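Local coordinates for protein molybdopterin adenylyltransferase (Helicobacter pylori, PDB 4XCW) that probably catalyses the adenylylation of molybdopterin with ATP, a late step in the biosynthesis of the molybdenum cofactor, at residues G9-S14 against E57-K62; L110-T115 against I141-E146; A151-V156 against N162-N167. One frame throughout, in Å; residues are numbered along the deposited sequence. Where two conformers were deposited one is given.

Interaction 1 (G9-S14 against E57-K62); sequences GVLSAS and EKSLIK
Two leucines make the apolar part of this contact: Leu11 projects from strand 6-13 toward helix 53-66, and Leu60 reaches back from the helix. Leu11 and Ser59 were each modelled in two conformers, so the distances here hold for one copy of each. In it, CD2 of Leu11 meets CD2 of Leu60 at 3.8 Å and CG of Leu60 at 3.9 Å, the two chains crossing at about a right angle. CG of Leu60 lies beside its backbone N (chi1 -71°), which bends the end of the side chain toward the strand. Branched and flexible, leucine suits a buried place between a sheet and a helix; Val49 and Thr74 from the neighbouring strands also touch Leu11.

The mixed part is Ser59, which sets its small side chain beside the same leucine, with CB 3.9 Å from Leu11 CD2. The polar need of Ser59 OG is met elsewhere, by a hydrogen bond with Glu47, and the small size of serine fits it beside Leu11. Helix 53-66 links parallel strands 42-49 and 71-75 over strand 6-13 between them, a classical beta-alpha-beta crossover of an alpha/beta fold.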
loop_
_atom_site.group_PDB
_atom_site.type_symbol
_atom_site.label_atom_id
_atom_site.label_comp_id
_atom_site.label_asym_id
_atom_site.label_seq_id
_atom_site.Cartn_x
_atom_site.Cartn_y
_atom_site.Cartn_z
ATOM N N GLY B 9 -20.324 -2.433 15.146
ATOM C CA GLY B 9 -19.939 -3.827 15.282
ATOM C C GLY B 9 -18.559 -3.954 15.896
ATOM O O GLY B 9 -17.643 -3.209 15.553
ATOM N N VAL B 10 -18.415 -4.889 16.829
ATOM C CA VAL B 10 -17.117 -5.169 17.435
ATOM C C VAL B 10 -16.873 -6.665 17.325
ATOM O O VAL B 10 -17.544 -7.460 17.979
ATOM C CB VAL B 10 -17.053 -4.725 18.900
ATOM C CG1 VAL B 10 -15.638 -4.919 19.468
ATOM C CG2 VAL B 10 -17.483 -3.274 19.026
ATOM N N LEU B 11 -15.917 -7.041 16.487
ATOM C CA LEU B 11 -15.642 -8.439 16.212
ATOM C C LEU B 11 -14.286 -8.867 16.765
ATOM O O LEU B 11 -13.253 -8.425 16.278
ATOM C CB LEU B 11 -15.696 -8.692 14.707
ATOM C CG LEU B 11 -15.575 -10.155 14.302
ATOM C CD1 LEU B 11 -16.625 -10.931 15.051
ATOM C CD2 LEU B 11 -15.748 -10.322 12.802
ATOM N N SER B 12 -14.294 -9.728 17.778
ATOM C CA SER B 12 -13.047 -10.272 18.306
ATOM C C SER B 12 -12.756 -11.620 17.665
ATOM O O SER B 12 -13.529 -12.563 17.818
ATOM C CB SER B 12 -13.107 -10.415 19.828
ATOM O OG SER B 12 -11.948 -11.079 20.309
ATOM N N ALA B 13 -11.652 -11.696 16.928
ATOM C CA ALA B 13 -11.223 -12.943 16.311
ATOM C C ALA B 13 -10.282 -13.654 17.260
ATOM O O ALA B 13 -9.213 -13.134 17.582
ATOM C CB ALA B 13 -10.544 -12.688 14.976
ATOM N N SER B 14 -10.678 -14.839 17.708
ATOM C CA SER B 14 -9.923 -15.541 18.741
ATOM C C SER B 14 -10.286 -17.017 18.814
ATOM O O SER B 14 -11.458 -17.377 18.741
ATOM C CB SER B 14 -10.162 -14.881 20.100
ATOM O OG SER B 14 -9.580 -15.635 21.151
ATOM N N GLU B 57 -16.053 -13.875 7.943
ATOM C CA GLU B 57 -16.791 -13.242 6.848
ATOM C C GLU B 57 -18.273 -13.162 7.183
ATOM O O GLU B 57 -18.893 -12.114 7.049
ATOM C CB GLU B 57 -16.600 -14.009 5.540
ATOM C CG GLU B 57 -15.182 -13.980 4.998
ATOM C CD GLU B 57 -15.049 -14.727 3.689
ATOM O OE1 GLU B 57 -16.090 -15.013 3.056
ATOM O OE2 GLU B 57 -13.901 -15.022 3.292
ATOM N N LYS B 58 -18.837 -14.286 7.614
ATOM C CA LYS B 58 -20.250 -14.338 7.967
ATOM C C LYS B 58 -20.610 -13.348 9.064
ATOM O O LYS B 58 -21.661 -12.721 9.016
ATOM C CB LYS B 58 -20.631 -15.751 8.399
ATOM C CG LYS B 58 -20.776 -16.726 7.247
ATOM C CD LYS B 58 -21.162 -18.104 7.750
ATOM C CE LYS B 58 -21.471 -19.050 6.602
ATOM N NZ LYS B 58 -21.763 -20.423 7.093
ATOM N N SER B 59 -19.740 -13.214 10.058
ATOM C CA SER B 59 -19.967 -12.286 11.164
ATOM C C SER B 59 -19.939 -10.840 10.687
ATOM O O SER B 59 -20.814 -10.047 11.027
ATOM C CB SER B 59 -18.923 -12.490 12.263
ATOM O OG SER B 59 -19.151 -11.605 13.348
ATOM N N LEU B 60 -18.918 -10.501 9.904
ATOM C CA LEU B 60 -18.816 -9.162 9.333
ATOM C C LEU B 60 -20.055 -8.844 8.498
ATOM O O LEU B 60 -20.627 -7.760 8.594
ATOM C CB LEU B 60 -17.560 -9.032 8.469
ATOM C CG LEU B 60 -16.214 -8.994 9.192
ATOM C CD1 LEU B 60 -15.079 -9.054 8.186
ATOM C CD2 LEU B 60 -16.114 -7.739 10.045
ATOM N N ILE B 61 -20.469 -9.805 7.680
ATOM C CA ILE B 61 -21.613 -9.597 6.808
ATOM C C ILE B 61 -22.879 -9.373 7.636
ATOM O O ILE B 61 -23.691 -8.505 7.315
ATOM C CB ILE B 61 -21.785 -10.778 5.832
ATOM C CG1 ILE B 61 -20.658 -10.749 4.794
ATOM C CG2 ILE B 61 -23.147 -10.731 5.147
ATOM C CD1 ILE B 61 -20.609 -11.954 3.890
ATOM N N LYS B 62 -23.020 -10.120 8.725
ATOM C CA LYS B 62 -24.195 -9.991 9.583
ATOM C C LYS B 62 -24.218 -8.617 10.253
ATOM O O LYS B 62 -25.265 -7.977 10.339
ATOM C CB LYS B 62 -24.223 -11.111 10.633
ATOM C CG LYS B 62 -25.376 -11.027 11.627
ATOM C CD LYS B 62 -25.496 -12.307 12.449
ATOM C CE LYS B 62 -24.179 -12.669 13.121
ATOM N NZ LYS B 62 -24.279 -13.901 13.957
#

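Interaction 2 (L110-T115 against I141-E146); sequences LKYVPT and IRECLE
Tyr112 and Glu143 are directed across the gap between loop and helix by similar first torsions: in each, CG is anti to the carbonyl carbon and lies beside the backbone N (chi1 -52° and -66°). Beyond CG the glutamate runs extended, so its carboxylate is carried well off helix 138-148, while the tyrosine ring projects from the loop that follows helix 99-110. The two side chains come from opposite directions and overlap at their ends.

How the flat groups overlap is distinctive. The carboxylate lies over one face of the ring, its plane only 18° from the ring plane, and it sits above the phenol end rather than the ring centre. Glu143 OE2 is 3.4 Å from Tyr112 CZ and 3.3 Å from Tyr112 OH; Glu143 OE1 stands over the same face, 4.0 Å from Tyr112 CE2. Glu143 CD, at 3.8 Å from Tyr112 CZ, completes an offset, nearly parallel layering of carboxylate on phenol.

An anion over an aromatic face would probably be unfavourable by itself, but the charge of Glu143 is claimed by a salt bridge from OE2 to Lys139, one turn earlier on the same helix. That pairing probably softens the charge facing the ring and helps to hold the carboxylate in place. Tyrosine suits this exposed spot: its long ring spans the gap from loop to helix, and its polar hydroxyl tolerates the surface.

Next to Tyr112, Val113, Pro114 and Thr115 pack on Phe174 of the second subunit, while the other side of helix 138-148 is packed on helix 25-37 and strand 129-134. The contact thus joins a subunit-interface loop to a surface helix in the alpha/beta fold of the MogA family.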
loop_
_atom_site.group_PDB
_atom_site.type_symbol
_atom_site.label_atom_id
_atom_site.label_comp_id
_atom_site.label_asym_id
_atom_site.label_seq_id
_atom_site.Cartn_x
_atom_site.Cartn_y
_atom_site.Cartn_z
ATOM N N LEU B 110 4.408 2.424 13.950
ATOM C CA LEU B 110 5.839 2.432 13.630
ATOM C C LEU B 110 6.614 3.474 14.438
ATOM O O LEU B 110 7.843 3.407 14.536
ATOM C CB LEU B 110 6.045 2.663 12.128
ATOM C CG LEU B 110 7.444 2.391 11.564
ATOM C CD1 LEU B 110 7.927 0.992 11.927
ATOM C CD2 LEU B 110 7.449 2.579 10.055
ATOM N N LYS B 111 5.903 4.432 15.023
ATOM C CA LYS B 111 6.536 5.362 15.952
ATOM C C LYS B 111 7.096 4.610 17.155
ATOM O O LYS B 111 8.133 4.982 17.706
ATOM C CB LYS B 111 5.546 6.436 16.418
ATOM C CG LYS B 111 5.076 7.381 15.322
ATOM C CD LYS B 111 4.023 8.359 15.839
ATOM C CE LYS B 111 3.480 9.235 14.717
ATOM N NZ LYS B 111 2.303 10.044 15.139
ATOM N N TYR B 112 6.408 3.542 17.551
ATOM C CA TYR B 112 6.768 2.790 18.750
ATOM C C TYR B 112 7.604 1.538 18.459
ATOM O O TYR B 112 8.680 1.355 19.031
ATOM C CB TYR B 112 5.506 2.387 19.520
ATOM C CG TYR B 112 4.558 3.531 19.812
ATOM C CD1 TYR B 112 4.716 4.316 20.948
ATOM C CD2 TYR B 112 3.502 3.823 18.954
ATOM C CE1 TYR B 112 3.851 5.362 21.223
ATOM C CE2 TYR B 112 2.631 4.867 19.220
ATOM C CZ TYR B 112 2.811 5.634 20.357
ATOM O OH TYR B 112 1.951 6.675 20.631
ATOM N N VAL B 113 7.102 0.673 17.583
ATOM C CA VAL B 113 7.759 -0.606 17.320
ATOM C C VAL B 113 8.115 -0.808 15.844
ATOM O O VAL B 113 7.298 -0.556 14.959
ATOM C CB VAL B 113 6.879 -1.794 17.793
ATOM C CG1 VAL B 113 6.754 -1.790 19.309
ATOM C CG2 VAL B 113 5.505 -1.745 17.150
ATOM N N PRO B 114 9.350 -1.264 15.576
ATOM C CA PRO B 114 9.797 -1.550 14.206
ATOM C C PRO B 114 8.945 -2.615 13.532
ATOM O O PRO B 114 8.697 -2.546 12.325
ATOM C CB PRO B 114 11.236 -2.044 14.398
ATOM C CG PRO B 114 11.660 -1.488 15.711
ATOM C CD PRO B 114 10.429 -1.448 16.561
ATOM N N THR B 115 8.470 -3.575 14.316
ATOM C CA THR B 115 7.667 -4.672 13.788
ATOM C C THR B 115 6.259 -4.251 13.381
ATOM O O THR B 115 5.447 -5.078 12.951
ATOM C CB THR B 115 7.587 -5.819 14.814
ATOM O OG1 THR B 115 7.319 -5.280 16.115
ATOM C CG2 THR B 115 8.906 -6.560 14.861
ATOM N N ILE B 141 -4.917 -0.273 20.664
ATOM C CA ILE B 141 -6.233 0.072 20.141
ATOM C C ILE B 141 -6.517 1.562 20.326
ATOM O O ILE B 141 -6.988 2.229 19.404
ATOM C CB ILE B 141 -7.338 -0.769 20.814
ATOM C CG1 ILE B 141 -7.294 -2.206 20.282
ATOM C CG2 ILE B 141 -8.718 -0.146 20.566
ATOM C CD1 ILE B 141 -8.076 -3.215 21.116
ATOM N N ARG B 142 -6.194 2.095 21.503
ATOM C CA ARG B 142 -6.453 3.508 21.775
ATOM C C ARG B 142 -5.664 4.417 20.841
ATOM O O ARG B 142 -6.222 5.346 20.254
ATOM C CB ARG B 142 -6.131 3.849 23.228
ATOM C CG ARG B 142 -7.163 3.328 24.202
ATOM C CD ARG B 142 -6.973 3.910 25.590
ATOM N NE ARG B 142 -8.130 3.630 26.432
ATOM C CZ ARG B 142 -8.257 2.547 27.191
ATOM N NH1 ARG B 142 -7.286 1.643 27.223
ATOM N NH2 ARG B 142 -9.350 2.371 27.921
ATOM N N GLU B 143 -4.371 4.138 20.701
ATOM C CA GLU B 143 -3.508 4.926 19.828
ATOM C C GLU B 143 -3.973 4.850 18.381
ATOM O O GLU B 143 -3.951 5.846 17.660
ATOM C CB GLU B 143 -2.059 4.456 19.948
ATOM C CG GLU B 143 -1.458 4.725 21.317
ATOM C CD GLU B 143 -0.277 3.835 21.629
ATOM O OE1 GLU B 143 -0.193 2.723 21.068
ATOM O OE2 GLU B 143 0.571 4.245 22.442
ATOM N N CYS B 144 -4.399 3.664 17.963
ATOM C CA CYS B 144 -4.884 3.460 16.608
ATOM C C CYS B 144 -6.161 4.256 16.336
ATOM O O CYS B 144 -6.253 4.971 15.338
ATOM C CB CYS B 144 -5.118 1.972 16.360
ATOM S SG CYS B 144 -5.707 1.571 14.711
ATOM N N LEU B 145 -7.136 4.147 17.234
ATOM C CA LEU B 145 -8.406 4.847 17.060
ATOM C C LEU B 145 -8.204 6.361 17.112
ATOM O O LEU B 145 -8.835 7.104 16.364
ATOM C CB LEU B 145 -9.416 4.401 18.122
ATOM C CG LEU B 145 -10.098 3.062 17.839
ATOM C CD1 LEU B 145 -10.892 2.584 19.042
ATOM C CD2 LEU B 145 -10.988 3.169 16.604
ATOM N N GLU B 146 -7.316 6.820 17.989
ATOM C CA GLU B 146 -7.029 8.249 18.073
ATOM C C GLU B 146 -6.507 8.767 16.733
ATOM O O GLU B 146 -6.828 9.881 16.313
ATOM C CB GLU B 146 -6.021 8.537 19.190
ATOM C CG GLU B 146 -5.713 10.017 19.365
ATOM C CD GLU B 146 -4.893 10.304 20.607
ATOM O OE1 GLU B 146 -4.701 9.379 21.424
ATOM O OE2 GLU B 146 -4.434 11.455 20.764
#

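Interaction 3 (A151-V156 against N162-N167); sequences AIPYCV and NYMQVN
Met164 lies against Ile152, Pro153 and Val156 where the extended segment after helix 152-158 runs back roughly antiparallel to that helix and packs on it, in the alpha/beta fold of the MogA family. The long, unbranched, flexible methionine reaches in among the beta-branched Ile152 and Val156 and the ring of Pro153: its SD is 3.9 Å from Ile152 CG2 and its CE 4.1 Å from Val156 CG2, while its CB meets Pro153 CB at 4.0 Å. CG beside the backbone N (chi1 -73°) and an extended chain beyond it carry SD and CE across the helix, over Pro153 CA and on to those methyls. Two residues on, Val166 turns the same way, and its CG2 reaches Pro153 CG at 3.9 Å. Pro153 suits this first helical turn, where its missing N-H costs no bond, and its rigid ring offers CB to Met164 and CG to Val166.

Farther out, polar bonds hold the tail in position. Asn162 ND2 bonds to Thr5 O, Gln165 N to Asn40 OD1, and Met164 O accepts from Arg175 NH2. Beneath the helix, Ile152 packs on Leu130 and Ile132 of strand 129-134. Where the tail begins, the Val156 methyl CG1 lies 3.3 Å from the carbonyl O of Asn162.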
loop_
_atom_site.group_PDB
_atom_site.type_symbol
_atom_site.label_atom_id
_atom_site.label_comp_id
_atom_site.label_asym_id
_atom_site.label_seq_id
_atom_site.Cartn_x
_atom_site.Cartn_y
_atom_site.Cartn_z
ATOM N N ALA B 151 -11.066 10.752 10.562
ATOM C CA ALA B 151 -11.505 10.597 9.179
ATOM C C ALA B 151 -12.787 9.777 9.073
ATOM O O ALA B 151 -13.370 9.659 7.996
ATOM C CB ALA B 151 -10.399 9.953 8.336
ATOM N N ILE B 152 -13.233 9.213 10.188
ATOM C CA ILE B 152 -14.323 8.235 10.146
ATOM C C ILE B 152 -15.730 8.850 9.943
ATOM O O ILE B 152 -16.485 8.382 9.082
ATOM C CB ILE B 152 -14.303 7.351 11.418
ATOM C CG1 ILE B 152 -13.103 6.404 11.361
ATOM C CG2 ILE B 152 -15.578 6.536 11.551
ATOM C CD1 ILE B 152 -13.014 5.451 12.536
ATOM N N PRO B 153 -16.092 9.896 10.710
ATOM C CA PRO B 153 -17.443 10.436 10.483
ATOM C C PRO B 153 -17.710 10.887 9.041
ATOM O O PRO B 153 -18.793 10.637 8.512
ATOM C CB PRO B 153 -17.494 11.635 11.432
ATOM C CG PRO B 153 -16.559 11.272 12.530
ATOM C CD PRO B 153 -15.426 10.571 11.839
ATOM N N TYR B 154 -16.738 11.542 8.415
ATOM C CA TYR B 154 -16.909 11.967 7.033
ATOM C C TYR B 154 -17.004 10.753 6.121
ATOM O O TYR B 154 -17.802 10.738 5.191
ATOM C CB TYR B 154 -15.765 12.867 6.591
ATOM C CG TYR B 154 -15.922 13.451 5.204
ATOM C CD1 TYR B 154 -17.078 14.127 4.840
ATOM C CD2 TYR B 154 -14.896 13.352 4.271
ATOM C CE1 TYR B 154 -17.214 14.678 3.583
ATOM C CE2 TYR B 154 -15.023 13.898 3.016
ATOM C CZ TYR B 154 -16.183 14.557 2.676
ATOM O OH TYR B 154 -16.310 15.098 1.426
ATOM N N CYS B 155 -16.184 9.736 6.390
ATOM C CA CYS B 155 -16.241 8.511 5.589
ATOM C C CYS B 155 -17.624 7.877 5.667
ATOM O O CYS B 155 -18.177 7.438 4.659
ATOM C CB CYS B 155 -15.194 7.493 6.050
ATOM S SG CYS B 155 -15.031 6.063 4.926
ATOM N N VAL B 156 -18.175 7.823 6.875
ATOM C CA VAL B 156 -19.490 7.227 7.083
ATOM C C VAL B 156 -20.565 8.083 6.386
ATOM O O VAL B 156 -21.514 7.541 5.811
ATOM C CB VAL B 156 -19.786 7.049 8.593
ATOM C CG1 VAL B 156 -21.248 6.661 8.841
ATOM C CG2 VAL B 156 -18.852 5.998 9.181
ATOM N N ASN B 162 -25.230 6.554 9.024
ATOM C CA ASN B 162 -25.835 7.545 9.914
ATOM C C ASN B 162 -24.833 8.624 10.305
ATOM O O ASN B 162 -23.623 8.452 10.163
ATOM C CB ASN B 162 -26.407 6.884 11.168
ATOM C CG ASN B 162 -27.584 5.984 10.870
ATOM O OD1 ASN B 162 -28.283 6.164 9.874
ATOM N ND2 ASN B 162 -27.813 5.008 11.737
ATOM N N TYR B 163 -25.344 9.737 10.810
ATOM C CA TYR B 163 -24.523 10.923 11.016
ATOM C C TYR B 163 -23.910 10.981 12.408
ATOM O O TYR B 163 -24.588 11.303 13.382
ATOM C CB TYR B 163 -25.362 12.172 10.768
ATOM C CG TYR B 163 -24.555 13.445 10.690
ATOM C CD1 TYR B 163 -24.033 13.876 9.479
ATOM C CD2 TYR B 163 -24.327 14.224 11.819
ATOM C CE1 TYR B 163 -23.303 15.043 9.392
ATOM C CE2 TYR B 163 -23.594 15.398 11.741
ATOM C CZ TYR B 163 -23.085 15.801 10.523
ATOM O OH TYR B 163 -22.357 16.965 10.428
ATOM N N MET B 164 -22.623 10.663 12.487
ATOM C CA MET B 164 -21.884 10.724 13.737
ATOM C C MET B 164 -21.696 12.152 14.214
ATOM O O MET B 164 -21.303 13.027 13.440
ATOM C CB MET B 164 -20.519 10.069 13.576
ATOM C CG MET B 164 -20.556 8.570 13.479
ATOM S SD MET B 164 -18.907 7.960 13.109
ATOM C CE MET B 164 -19.196 6.199 13.223
ATOM N N GLN B 165 -21.961 12.373 15.495
ATOM C CA GLN B 165 -21.711 13.662 16.115
ATOM C C GLN B 165 -20.609 13.515 17.154
ATOM O O GLN B 165 -20.757 12.831 18.167
ATOM C CB GLN B 165 -22.990 14.220 16.726
ATOM C CG GLN B 165 -24.145 14.188 15.749
ATOM C CD GLN B 165 -25.073 15.369 15.892
ATOM O OE1 GLN B 165 -24.774 16.329 16.603
ATOM N NE2 GLN B 165 -26.208 15.309 15.210
ATOM N N VAL B 166 -19.492 14.166 16.868
ATOM C CA VAL B 166 -18.257 13.998 17.615
ATOM C C VAL B 166 -18.258 14.717 18.960
ATOM O O VAL B 166 -18.751 15.835 19.073
ATOM C CB VAL B 166 -17.086 14.502 16.767
ATOM C CG1 VAL B 166 -15.771 14.286 17.472
ATOM C CG2 VAL B 166 -17.105 13.780 15.438
ATOM N N ASN B 167 -17.723 14.051 19.981
ATOM C CA ASN B 167 -17.445 14.693 21.257
ATOM C C ASN B 167 -16.099 15.401 21.145
ATOM O O ASN B 167 -15.044 14.789 21.306
ATOM C CB ASN B 167 -17.440 13.674 22.403
ATOM C CG ASN B 167 -17.396 14.332 23.776
ATOM O OD1 ASN B 167 -16.931 15.462 23.926
ATOM N ND2 ASN B 167 -17.882 13.620 24.789
#

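Overall arrangement
Interactions 1 and 3 are buried and mainly apolar, whereas interaction 2 lies at the surface and sets a carboxylate on a phenol. Interaction 1 packs a helix on an interior strand of the sheet; interaction 3 instead presses an irregular tail on a helix. Interactions 2 and 3 are neighbours in sequence, using helices 138-148 and 152-158 in turn, and both adjoin other subunits: Val113 to Thr115 contact the second, and Ala151, Tyr154 and Cys155 the third. The segments of interaction 1 touch neither. Interactions 1 and 2 lie on opposite sides of the chain's centre, their centres about 23 Å apart, and none of the three contacts touches another.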